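Local coordinates for protein triabin (Triatoma pallidipennis, PDB 1AVG) that inhibits thrombin by forming a non-covalent one-to-one complex, inhibiting thrombin-induced fibrin formation and platelet aggregation while only minimally suppressing the enzyme's amidolytic activity, at residues I53-Y58 with V109-T114; Q40-S45 with Y80-K85; P17-N22 with V101-F106; S7-M12 with D122-F127. All blocks are in the same frame, centred on the assembly; numbering follows the deposited sequence.

Contact 1. Residues I53-Y58 with V109-T114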
# COMPACT_ATOMS: atom_id res chain seq x y z
N ILE C 53 10.27 -25.90 0.95
CA ILE C 53 9.15 -25.00 1.14
C ILE C 53 8.41 -25.57 2.34
O ILE C 53 8.01 -26.73 2.33
CB ILE C 53 8.17 -25.00 -0.07
CG1 ILE C 53 8.92 -24.75 -1.39
CG2 ILE C 53 7.08 -23.97 0.15
CD1 ILE C 53 9.06 -23.31 -1.80
N VAL C 54 8.33 -24.80 3.41
CA VAL C 54 7.62 -25.23 4.60
C VAL C 54 6.27 -24.53 4.52
O VAL C 54 6.20 -23.31 4.61
CB VAL C 54 8.37 -24.81 5.88
CG1 VAL C 54 7.56 -25.13 7.11
CG2 VAL C 54 9.70 -25.53 5.95
N GLU C 55 5.21 -25.30 4.27
CA GLU C 55 3.87 -24.75 4.15
C GLU C 55 3.08 -24.93 5.44
O GLU C 55 3.04 -26.03 5.99
CB GLU C 55 3.13 -25.39 2.98
CG GLU C 55 1.77 -24.78 2.71
CD GLU C 55 1.26 -25.07 1.32
OE1 GLU C 55 2.03 -25.57 0.48
OE2 GLU C 55 0.08 -24.80 1.05
N ILE C 56 2.42 -23.87 5.89
CA ILE C 56 1.66 -23.89 7.14
C ILE C 56 0.21 -23.45 6.95
O ILE C 56 -0.08 -22.56 6.16
CB ILE C 56 2.29 -22.93 8.15
CG1 ILE C 56 3.78 -23.22 8.30
CG2 ILE C 56 1.60 -23.05 9.48
CD1 ILE C 56 4.64 -21.98 8.39
N GLY C 57 -0.69 -24.11 7.68
CA GLY C 57 -2.11 -23.76 7.66
C GLY C 57 -2.98 -24.29 6.53
O GLY C 57 -4.15 -23.89 6.40
N TYR C 58 -2.42 -25.17 5.70
CA TYR C 58 -3.18 -25.72 4.58
C TYR C 58 -3.91 -26.97 5.02
O TYR C 58 -3.35 -28.06 5.03
CB TYR C 58 -2.25 -26.02 3.40
CG TYR C 58 -2.97 -26.22 2.09
CD1 TYR C 58 -4.02 -25.39 1.70
CD2 TYR C 58 -2.59 -27.25 1.22
CE1 TYR C 58 -4.66 -25.57 0.49
CE2 TYR C 58 -3.22 -27.44 0.01
CZ TYR C 58 -4.26 -26.60 -0.36
OH TYR C 58 -4.90 -26.80 -1.56
N VAL C 109 3.15 -15.34 -5.55
CA VAL C 109 3.07 -16.40 -6.57
C VAL C 109 1.64 -16.94 -6.72
O VAL C 109 0.90 -17.02 -5.74
CB VAL C 109 4.02 -17.60 -6.15
CG1 VAL C 109 3.82 -18.79 -7.05
CG2 VAL C 109 5.48 -17.17 -6.18
N CYS C 110 1.24 -17.26 -7.94
CA CYS C 110 -0.09 -17.83 -8.15
C CYS C 110 0.16 -19.33 -8.26
O CYS C 110 0.97 -19.75 -9.08
CB CYS C 110 -0.74 -17.29 -9.41
SG CYS C 110 -2.53 -17.58 -9.48
N ARG C 111 -0.48 -20.11 -7.41
CA ARG C 111 -0.31 -21.55 -7.38
C ARG C 111 -1.56 -22.35 -7.73
O ARG C 111 -2.67 -22.03 -7.28
CB ARG C 111 0.18 -21.95 -6.00
CG ARG C 111 0.30 -23.43 -5.71
CD ARG C 111 1.38 -23.58 -4.65
NE ARG C 111 1.10 -24.48 -3.53
CZ ARG C 111 -0.05 -24.56 -2.87
NH1 ARG C 111 -1.09 -23.81 -3.20
NH2 ARG C 111 -0.10 -25.26 -1.75
N SER C 112 -1.38 -23.35 -8.57
CA SER C 112 -2.47 -24.23 -8.95
C SER C 112 -2.11 -25.60 -8.43
O SER C 112 -1.08 -26.16 -8.80
CB SER C 112 -2.63 -24.28 -10.46
OG SER C 112 -3.01 -23.02 -10.96
N ILE C 113 -2.90 -26.10 -7.48
CA ILE C 113 -2.64 -27.42 -6.93
C ILE C 113 -3.73 -28.28 -7.54
O ILE C 113 -4.89 -27.86 -7.66
CB ILE C 113 -2.72 -27.51 -5.37
CG1 ILE C 113 -2.71 -26.12 -4.72
CG2 ILE C 113 -1.53 -28.29 -4.83
CD1 ILE C 113 -4.08 -25.53 -4.47
N THR C 114 -3.33 -29.47 -7.97
CA THR C 114 -4.27 -30.41 -8.57
C THR C 114 -4.07 -31.78 -7.93
O THR C 114 -3.18 -32.55 -8.33
CB THR C 114 -4.04 -30.49 -10.08
OG1 THR C 114 -4.03 -29.17 -10.64
CG2 THR C 114 -5.14 -31.30 -10.73

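Contact 2. Residues Q40-S45 with Y80-K85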
# COMPACT_ATOMS: atom_id res chain seq x y z
N GLN C 40 8.03 -29.60 2.00
CA GLN C 40 8.09 -30.05 0.62
C GLN C 40 9.49 -29.78 0.10
O GLN C 40 9.98 -28.65 0.21
CB GLN C 40 7.08 -29.28 -0.23
CG GLN C 40 5.64 -29.47 0.22
CD GLN C 40 4.74 -28.32 -0.17
OE1 GLN C 40 3.68 -28.13 0.42
NE2 GLN C 40 5.15 -27.54 -1.16
N LYS C 41 10.14 -30.80 -0.44
CA LYS C 41 11.47 -30.64 -0.99
C LYS C 41 11.36 -30.60 -2.50
O LYS C 41 10.82 -31.52 -3.11
CB LYS C 41 12.38 -31.76 -0.51
CG LYS C 41 12.65 -31.64 0.98
CD LYS C 41 13.13 -32.93 1.63
CE LYS C 41 13.29 -32.70 3.12
NZ LYS C 41 13.72 -33.90 3.89
N PHE C 42 11.78 -29.48 -3.07
CA PHE C 42 11.72 -29.28 -4.51
C PHE C 42 13.07 -29.49 -5.18
O PHE C 42 14.12 -29.15 -4.62
CB PHE C 42 11.20 -27.88 -4.85
CG PHE C 42 9.73 -27.71 -4.67
CD1 PHE C 42 9.16 -27.71 -3.40
CD2 PHE C 42 8.90 -27.55 -5.76
CE1 PHE C 42 7.78 -27.57 -3.23
CE2 PHE C 42 7.52 -27.41 -5.60
CZ PHE C 42 6.96 -27.42 -4.33
N THR C 43 13.03 -30.06 -6.37
CA THR C 43 14.22 -30.29 -7.15
C THR C 43 13.91 -29.87 -8.59
O THR C 43 12.98 -30.39 -9.23
CB THR C 43 14.71 -31.77 -7.01
OG1 THR C 43 15.58 -32.12 -8.10
CG2 THR C 43 13.55 -32.73 -6.93
N THR C 44 14.61 -28.83 -9.02
CA THR C 44 14.45 -28.27 -10.36
C THR C 44 15.18 -29.15 -11.36
O THR C 44 16.33 -29.54 -11.12
CB THR C 44 14.99 -26.81 -10.43
OG1 THR C 44 14.81 -26.28 -11.75
CG2 THR C 44 16.46 -26.75 -10.05
N SER C 45 14.51 -29.49 -12.45
CA SER C 45 15.11 -30.32 -13.48
C SER C 45 16.23 -29.54 -14.15
O SER C 45 16.02 -28.83 -15.13
CB SER C 45 14.05 -30.75 -14.50
N TYR C 80 6.13 -23.03 -14.08
CA TYR C 80 7.00 -24.07 -13.55
C TYR C 80 6.11 -25.08 -12.85
O TYR C 80 5.46 -24.75 -11.86
CB TYR C 80 8.02 -23.47 -12.59
CG TYR C 80 8.98 -22.52 -13.28
CD1 TYR C 80 8.53 -21.34 -13.87
CD2 TYR C 80 10.34 -22.84 -13.39
CE1 TYR C 80 9.40 -20.50 -14.55
CE2 TYR C 80 11.21 -22.00 -14.07
CZ TYR C 80 10.74 -20.83 -14.66
OH TYR C 80 11.60 -20.00 -15.34
N SER C 81 6.02 -26.28 -13.41
CA SER C 81 5.18 -27.34 -12.86
C SER C 81 5.97 -28.41 -12.10
O SER C 81 7.05 -28.81 -12.52
CB SER C 81 4.38 -27.99 -13.98
OG SER C 81 3.68 -27.01 -14.73
N PHE C 82 5.41 -28.88 -10.99
CA PHE C 82 6.04 -29.90 -10.17
C PHE C 82 5.06 -30.99 -9.77
O PHE C 82 3.88 -30.72 -9.53
CB PHE C 82 6.62 -29.29 -8.89
CG PHE C 82 7.68 -28.27 -9.13
CD1 PHE C 82 7.35 -26.96 -9.43
CD2 PHE C 82 9.03 -28.62 -9.06
CE1 PHE C 82 8.35 -26.00 -9.65
CE2 PHE C 82 10.03 -27.68 -9.28
CZ PHE C 82 9.69 -26.36 -9.58
N LYS C 83 5.54 -32.23 -9.75
CA LYS C 83 4.73 -33.37 -9.32
C LYS C 83 5.26 -33.69 -7.94
O LYS C 83 6.47 -33.84 -7.76
CB LYS C 83 4.90 -34.58 -10.25
CG LYS C 83 4.25 -34.42 -11.62
CD LYS C 83 4.10 -35.76 -12.33
CE LYS C 83 2.97 -36.59 -11.73
NZ LYS C 83 1.65 -35.93 -11.96
N CYS C 84 4.37 -33.74 -6.97
CA CYS C 84 4.76 -34.02 -5.60
C CYS C 84 4.21 -35.35 -5.12
O CYS C 84 3.09 -35.71 -5.45
CB CYS C 84 4.30 -32.87 -4.71
SG CYS C 84 5.00 -31.24 -5.19
N LYS C 85 5.05 -36.10 -4.40
CA LYS C 85 4.70 -37.42 -3.85
C LYS C 85 4.99 -37.41 -2.35
O LYS C 85 5.97 -36.82 -1.91
CB LYS C 85 5.55 -38.50 -4.54
CG LYS C 85 5.30 -38.61 -6.06
CD LYS C 85 6.40 -39.39 -6.78
CE LYS C 85 7.52 -38.47 -7.30
NZ LYS C 85 8.32 -37.77 -6.24

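Contact 3. Residues P17-N22 with V101-F106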
# COMPACT_ATOMS: atom_id res chain seq x y z
N PRO C 17 15.03 -18.50 -12.03
CA PRO C 17 14.64 -19.73 -11.33
C PRO C 17 15.62 -20.31 -10.32
O PRO C 17 15.20 -20.81 -9.28
CB PRO C 17 14.38 -20.70 -12.48
CG PRO C 17 15.27 -20.21 -13.56
CD PRO C 17 15.02 -18.73 -13.48
N GLU C 18 16.91 -20.20 -10.58
CA GLU C 18 17.87 -20.76 -9.63
C GLU C 18 18.15 -19.90 -8.40
O GLU C 18 18.77 -20.38 -7.45
CB GLU C 18 19.17 -21.17 -10.33
CG GLU C 18 19.86 -22.37 -9.65
CD GLU C 18 18.92 -23.56 -9.40
OE1 GLU C 18 18.11 -23.90 -10.29
OE2 GLU C 18 19.00 -24.16 -8.31
N GLU C 19 17.74 -18.64 -8.42
CA GLU C 19 17.93 -17.79 -7.25
C GLU C 19 16.78 -18.12 -6.31
O GLU C 19 16.88 -17.99 -5.09
CB GLU C 19 17.91 -16.31 -7.61
CG GLU C 19 19.26 -15.75 -8.07
CD GLU C 19 19.28 -14.23 -8.14
OE1 GLU C 19 18.65 -13.66 -9.06
OE2 GLU C 19 19.92 -13.60 -7.27
N PHE C 20 15.66 -18.54 -6.90
CA PHE C 20 14.51 -18.90 -6.12
C PHE C 20 14.61 -20.33 -5.62
O PHE C 20 14.47 -20.57 -4.42
CB PHE C 20 13.21 -18.74 -6.89
CG PHE C 20 12.00 -19.10 -6.08
CD1 PHE C 20 11.61 -20.44 -5.94
CD2 PHE C 20 11.30 -18.12 -5.39
CE1 PHE C 20 10.55 -20.79 -5.12
CE2 PHE C 20 10.23 -18.47 -4.57
CZ PHE C 20 9.86 -19.80 -4.43
N PHE C 21 14.76 -21.28 -6.53
CA PHE C 21 14.86 -22.68 -6.15
C PHE C 21 16.22 -22.99 -5.55
O PHE C 21 17.04 -23.72 -6.12
CB PHE C 21 14.54 -23.61 -7.31
CG PHE C 21 13.14 -23.48 -7.78
CD1 PHE C 21 12.09 -23.91 -6.98
CD2 PHE C 21 12.85 -22.88 -9.00
CE1 PHE C 21 10.77 -23.75 -7.38
CE2 PHE C 21 11.53 -22.72 -9.42
CZ PHE C 21 10.49 -23.15 -8.61
N ASN C 22 16.42 -22.43 -4.37
CA ASN C 22 17.64 -22.58 -3.61
C ASN C 22 17.29 -22.11 -2.21
O ASN C 22 16.68 -21.05 -2.05
CB ASN C 22 18.73 -21.70 -4.21
CG ASN C 22 20.02 -21.73 -3.41
OD1 ASN C 22 20.45 -22.79 -2.94
ND2 ASN C 22 20.66 -20.57 -3.27
N VAL C 101 8.86 -11.10 -7.07
CA VAL C 101 9.72 -11.78 -6.13
C VAL C 101 11.07 -11.11 -5.88
O VAL C 101 11.67 -10.54 -6.78
CB VAL C 101 9.95 -13.30 -6.56
CG1 VAL C 101 10.06 -13.44 -8.05
CG2 VAL C 101 11.21 -13.89 -5.90
N SER C 102 11.47 -11.12 -4.63
CA SER C 102 12.76 -10.60 -4.24
C SER C 102 13.32 -11.86 -3.61
O SER C 102 12.95 -12.24 -2.51
CB SER C 102 12.63 -9.49 -3.21
OG SER C 102 11.78 -9.88 -2.15
N TYR C 103 14.19 -12.53 -4.36
CA TYR C 103 14.80 -13.78 -3.92
C TYR C 103 15.39 -13.82 -2.51
O TYR C 103 15.74 -14.89 -2.03
CB TYR C 103 15.87 -14.20 -4.92
CG TYR C 103 15.45 -14.03 -6.36
CD1 TYR C 103 14.48 -14.84 -6.92
CD2 TYR C 103 16.00 -13.02 -7.14
CE1 TYR C 103 14.05 -14.65 -8.24
CE2 TYR C 103 15.58 -12.82 -8.46
CZ TYR C 103 14.61 -13.63 -8.99
OH TYR C 103 14.18 -13.41 -10.28
N ASP C 104 15.46 -12.68 -1.84
CA ASP C 104 16.03 -12.64 -0.49
C ASP C 104 15.06 -12.11 0.55
O ASP C 104 15.41 -11.97 1.71
CB ASP C 104 17.31 -11.80 -0.47
CG ASP C 104 17.07 -10.35 -0.90
OD1 ASP C 104 16.20 -10.10 -1.77
OD2 ASP C 104 17.77 -9.46 -0.38
N ASN C 105 13.82 -11.86 0.14
CA ASN C 105 12.82 -11.32 1.04
C ASN C 105 11.50 -12.09 0.96
O ASN C 105 11.24 -12.95 1.81
CB ASN C 105 12.61 -9.84 0.71
CG ASN C 105 11.67 -9.15 1.67
OD1 ASN C 105 11.52 -9.55 2.83
ND2 ASN C 105 11.02 -8.10 1.19
N PHE C 106 10.68 -11.81 -0.05
CA PHE C 106 9.41 -12.51 -0.21
C PHE C 106 9.06 -12.63 -1.68
O PHE C 106 9.69 -11.99 -2.53
CB PHE C 106 8.29 -11.78 0.57
CG PHE C 106 7.77 -10.53 -0.11
CD1 PHE C 106 6.76 -10.61 -1.07
CD2 PHE C 106 8.29 -9.29 0.21
CE1 PHE C 106 6.28 -9.47 -1.70
CE2 PHE C 106 7.81 -8.14 -0.41
CZ PHE C 106 6.80 -8.23 -1.37

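Contact 4. Residues S7-M12 with D122-F127. Unlike the reference sequence in segment 122-127: Arg123 (reference Asp), Phe127 (reference Leu).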
# COMPACT_ATOMS: atom_id res chain seq x y z
N SER C 7 -3.70 -19.46 -14.63
CA SER C 7 -3.56 -19.72 -16.06
C SER C 7 -3.55 -18.42 -16.87
O SER C 7 -2.70 -18.22 -17.74
CB SER C 7 -4.70 -20.63 -16.53
OG SER C 7 -5.04 -21.60 -15.56
N ILE C 8 -4.50 -17.53 -16.57
CA ILE C 8 -4.60 -16.26 -17.28
C ILE C 8 -3.82 -15.14 -16.61
O ILE C 8 -4.16 -13.96 -16.74
CB ILE C 8 -6.09 -15.84 -17.51
CG1 ILE C 8 -6.79 -15.54 -16.18
CG2 ILE C 8 -6.84 -16.93 -18.26
CD1 ILE C 8 -8.25 -15.15 -16.34
N GLU C 9 -2.78 -15.50 -15.86
CA GLU C 9 -1.95 -14.51 -15.20
C GLU C 9 -0.76 -14.19 -16.10
O GLU C 9 -0.70 -14.63 -17.25
CB GLU C 9 -1.46 -15.03 -13.84
CG GLU C 9 -2.27 -14.55 -12.64
CD GLU C 9 -2.11 -13.06 -12.36
OE1 GLU C 9 -1.08 -12.47 -12.76
OE2 GLU C 9 -3.01 -12.47 -11.72
N LYS C 10 0.19 -13.43 -15.58
CA LYS C 10 1.36 -13.06 -16.34
C LYS C 10 2.58 -13.15 -15.43
O LYS C 10 2.63 -12.52 -14.38
CB LYS C 10 1.19 -11.63 -16.88
CG LYS C 10 2.20 -11.23 -17.94
CD LYS C 10 1.88 -9.86 -18.49
CE LYS C 10 2.78 -9.51 -19.66
NZ LYS C 10 2.38 -8.22 -20.27
N ALA C 11 3.54 -13.99 -15.81
CA ALA C 11 4.75 -14.17 -15.02
C ALA C 11 5.61 -12.91 -15.08
O ALA C 11 5.41 -12.07 -15.96
CB ALA C 11 5.54 -15.37 -15.50
N MET C 12 6.58 -12.80 -14.19
CA MET C 12 7.44 -11.63 -14.13
C MET C 12 8.54 -11.50 -15.18
O MET C 12 9.25 -10.49 -15.21
CB MET C 12 8.03 -11.47 -12.74
CG MET C 12 9.10 -12.47 -12.38
SD MET C 12 9.72 -12.09 -10.76
CE MET C 12 11.34 -11.40 -11.11
N ASP C 122 -6.71 -22.63 -7.48
CA ASP C 122 -5.81 -21.50 -7.65
C ASP C 122 -5.84 -20.54 -6.48
O ASP C 122 -6.92 -20.15 -6.01
CB ASP C 122 -6.16 -20.70 -8.90
CG ASP C 122 -6.18 -21.55 -10.15
OD1 ASP C 122 -6.99 -22.50 -10.22
OD2 ASP C 122 -5.40 -21.25 -11.08
N ARG C 123 -4.67 -20.08 -6.07
CA ARG C 123 -4.60 -19.15 -4.96
C ARG C 123 -3.28 -18.37 -4.99
O ARG C 123 -2.23 -18.92 -5.31
CB ARG C 123 -4.78 -19.93 -3.65
CG ARG C 123 -4.90 -19.10 -2.39
CD ARG C 123 -5.35 -19.98 -1.23
NE ARG C 123 -5.10 -19.38 0.09
CZ ARG C 123 -5.40 -19.97 1.24
NH1 ARG C 123 -5.96 -21.17 1.27
NH2 ARG C 123 -5.14 -19.35 2.39
N TYR C 124 -3.38 -17.07 -4.75
CA TYR C 124 -2.22 -16.19 -4.73
C TYR C 124 -1.59 -16.33 -3.35
O TYR C 124 -2.23 -16.05 -2.33
CB TYR C 124 -2.64 -14.73 -4.99
CG TYR C 124 -3.24 -14.50 -6.37
CD1 TYR C 124 -2.42 -14.29 -7.48
CD2 TYR C 124 -4.61 -14.50 -6.57
CE1 TYR C 124 -2.96 -14.08 -8.75
CE2 TYR C 124 -5.17 -14.30 -7.83
CZ TYR C 124 -4.34 -14.09 -8.92
OH TYR C 124 -4.91 -13.90 -10.17
N LEU C 125 -0.34 -16.78 -3.32
CA LEU C 125 0.37 -17.02 -2.07
C LEU C 125 1.64 -16.18 -1.97
O LEU C 125 2.15 -15.69 -2.98
CB LEU C 125 0.76 -18.50 -1.98
CG LEU C 125 -0.33 -19.55 -2.23
CD1 LEU C 125 0.34 -20.91 -2.40
CD2 LEU C 125 -1.32 -19.58 -1.08
N VAL C 126 2.13 -16.02 -0.74
CA VAL C 126 3.34 -15.25 -0.48
C VAL C 126 4.38 -16.10 0.24
O VAL C 126 4.17 -16.50 1.39
CB VAL C 126 3.02 -14.00 0.38
CG1 VAL C 126 4.31 -13.35 0.87
CG2 VAL C 126 2.21 -13.01 -0.41
N PHE C 127 5.49 -16.39 -0.44
CA PHE C 127 6.57 -17.19 0.13
C PHE C 127 7.52 -16.25 0.86
O PHE C 127 8.01 -15.28 0.28
CB PHE C 127 7.34 -17.93 -0.96
CG PHE C 127 6.54 -18.97 -1.71
CD1 PHE C 127 5.67 -18.60 -2.74
CD2 PHE C 127 6.71 -20.33 -1.44
CE1 PHE C 127 4.99 -19.57 -3.48
CE2 PHE C 127 6.03 -21.30 -2.19
CZ PHE C 127 5.18 -20.92 -3.20

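Contact 1. Residues I53-Y58 with V109-T114
Glu55 and Arg111 face each other from strands 51-56 and 106-115, the CA atoms of the pair 12.7 Å apart, too far for backbone pairing; the gap across the interior of the lipocalin-type barrel is spanned by long side chains. Glu55 reaches across with CG anti to the backbone N (chi1 -174°) and the chain extended beyond it. Arg111 comes from the opposite direction, bent at chi3, and offers NH2 to the carboxylate. The salt bridge runs from Arg111 NH2 to Glu55 OE2 at 2.8 Å, and the same nitrogen makes a weak hydrogen bond to Glu55 OE1 at 3.1 Å. With the two planar groups 51° apart, a single guanidinium nitrogen lies near both oxygens, rather than two nitrogens pairing with them side by side. The Tyr58 ring lies beside this ion pair, with Arg111 NH2 over one face, 4.2 Å from Tyr58 CE2. Any cation-pi attraction is weak at most, as Arg111 CZ stands 5.5 Å from the centroid of the Tyr58 ring. The far end of Tyr58 meets Ile113, whose CD1 packs 4.3 Å from Tyr58 CZ, while the phenol hydroxyl is hydrogen-bonded to Glu121. His29 stacks on Tyr58 and bonds through NE2 to Glu55 OE2, giving that oxygen a second partner. All four touching residues are buried, so the opposite charges of Glu55 and Arg111 probably compensate each other inside the barrel, and the arginine, with the His29 hydrogen bond, would tend to keep the carboxylate ionised.

Contact 2. Residues Q40-S45 with Y80-K85
Phe42 directs the edge of its ring at the face of Phe82 in a T-shaped pair, the ring centroids of Phe42 and Phe82 4.9 Å apart and the planes at 74°. The CD2-CE2 side of Phe42 does the touching: Phe42 CE2 lies 3.6 Å from Phe82 CG, and Phe42 CD2 sits over the same face of Phe82, displaced toward the rim. In Phe82, CG stands beside the backbone N and anti to the carbonyl carbon (chi1 -62°), which carries the ring toward strand 37-43, and chi2 near 83° turns its face to the incoming edge. The carbonyl oxygen of Thr43 approaches the rim of Phe82 near the ring plane, 4.0 Å from Phe82 CE2. Cys84, two residues further along the strand, adds an oblique sulfur-aromatic contact, its SG 5.0 Å from the centroid of the Phe42 ring. That sulfur is tied to Cys69 by a disulfide. Packing is thus aromatic and sulfur-based, and Phe96 meets both phenylalanine rings to extend the cluster. The strand segments 40-43 and 80-85 run roughly antiparallel, with axes 8.7 Å apart at their closest. They are not sheet neighbours: strand 66-71, which carries Cys69, lies between them, strand 51-56 flanks 37-43 on its other side, and Phe21, just after helix 17-20, reaches in to meet the Phe82 ring.

Contact 3. Residues P17-N22 with V101-F106
Glu19 lays its aliphatic base over one face of the Tyr103 ring in a CH-pi contact, with Glu19 CB 3.8 Å from the centroid of that ring and only 20° off its normal. The rest of the glutamate runs along the CD2 side of the ring, its CD 3.6 Å from Tyr103 CD2, and the carboxylate plane is inclined by 38° to the ring. Tyr103 has CG anti to its carbonyl carbon (chi1 -43°), which carries the ring toward the helix. Apolar contacts flank this overlap. Phe20 CB packs 4.1 Å from Tyr103 CD1, and Val101 CG2 meets the edge of the Phe20 ring 4.3 Å from Phe20 CD2. Segment 101-106 forms the hairpin joining strands 92-101 and 106-115: a type I turn runs from Ser102 to Asn105, and Asn105 and Phe106 both face Ser102 in a classic beta bulge. The short helix 17-20 leads into the first strand, as in lipocalins, where such a helix caps one end of the barrel. Phe20 stacks on Trp25, the tryptophan of the lipocalin Gly-X-Trp motif, and accepts a hydrogen bond from Trp25 NE1 through Phe20 O. Polar interactions come from neighbouring residues. Tyr103 OH is hydrogen-bonded to the backbone N of Lys16, whereas Arg129 reaches the backbone oxygens of both Asn22 and Tyr103, linking the two segments indirectly. At the far side of the hairpin, the Phe106 ring meets an aromatic side chain of another protein chain in the assembly.

Contact 4. Residues S7-M12 with D122-F127
Tyr124 donates its hydroxyl proton to Glu9 across the contact, with Tyr124 OH 2.8 Å from Glu9 OE2. The tyrosine uses the anti side of that oxygen and lies 16° out of the carboxylate plane. Ring and carboxylate are almost perpendicular, at 86°, OE2 approaches the ring edge near its plane, and Glu9 CD lies 3.8 Å from Tyr124 CE1. The glutamate chain is bent at chi2 (-69°), which folds the carboxylate back toward its own backbone. There Glu9 OE1 accepts a hydrogen bond from Lys10 N at 3.2 Å, from well out of the carboxylate plane. Each oxygen thus has a partner, one the phenol and the other the main chain, which should limit the rotation of the carboxylate. The other end of the contact is much looser. Ser7 is exposed and poorly ordered, and its N comes no nearer to Asp122 OD2 than 4.3 Å. Asp122 OD2 is instead hydrogen-bonded to Cys6 N, which ties down the residue before the loop, and to Ser112 OG of the neighbouring strand. The loop 7-12, ahead of helix 17-20, passes strand 92-101, where Glu9 touches Thr97 and Ile99 and also packs on an apolar side chain of another protein chain. Strand 122-128 pairs with strand 106-115, where Tyr124 rests against Cys110, the half-cystine joined to Cys6, and on its other side meets strand 24-28, where Leu125 and Phe127 touch Leu27, as the barrel closes.

How the contacts relate
Contacts 1 and 2 are buried, whereas contacts 3 and 4 are only partly so. Contact 1 spans the barrel through an ion pair, and contact 2, about 12 Å away between centres, replaces charge with aromatic rings and sulfur; they share the neighbouring strands 51-56 and 37-43, where Ile53 packs on Phe42. Contact 4 uses strand 122-128, the sheet neighbour of strand 106-115 in contact 1, but with a single phenol-carboxylate bond on the outer side. Contact 3 joins helix and hairpin, its Phe21 reaching Phe82 of contact 2 and its Val101 and Tyr103 lying against Met12 of segment 7-12. Only contacts 3 and 4 touch another protein chain of the assembly.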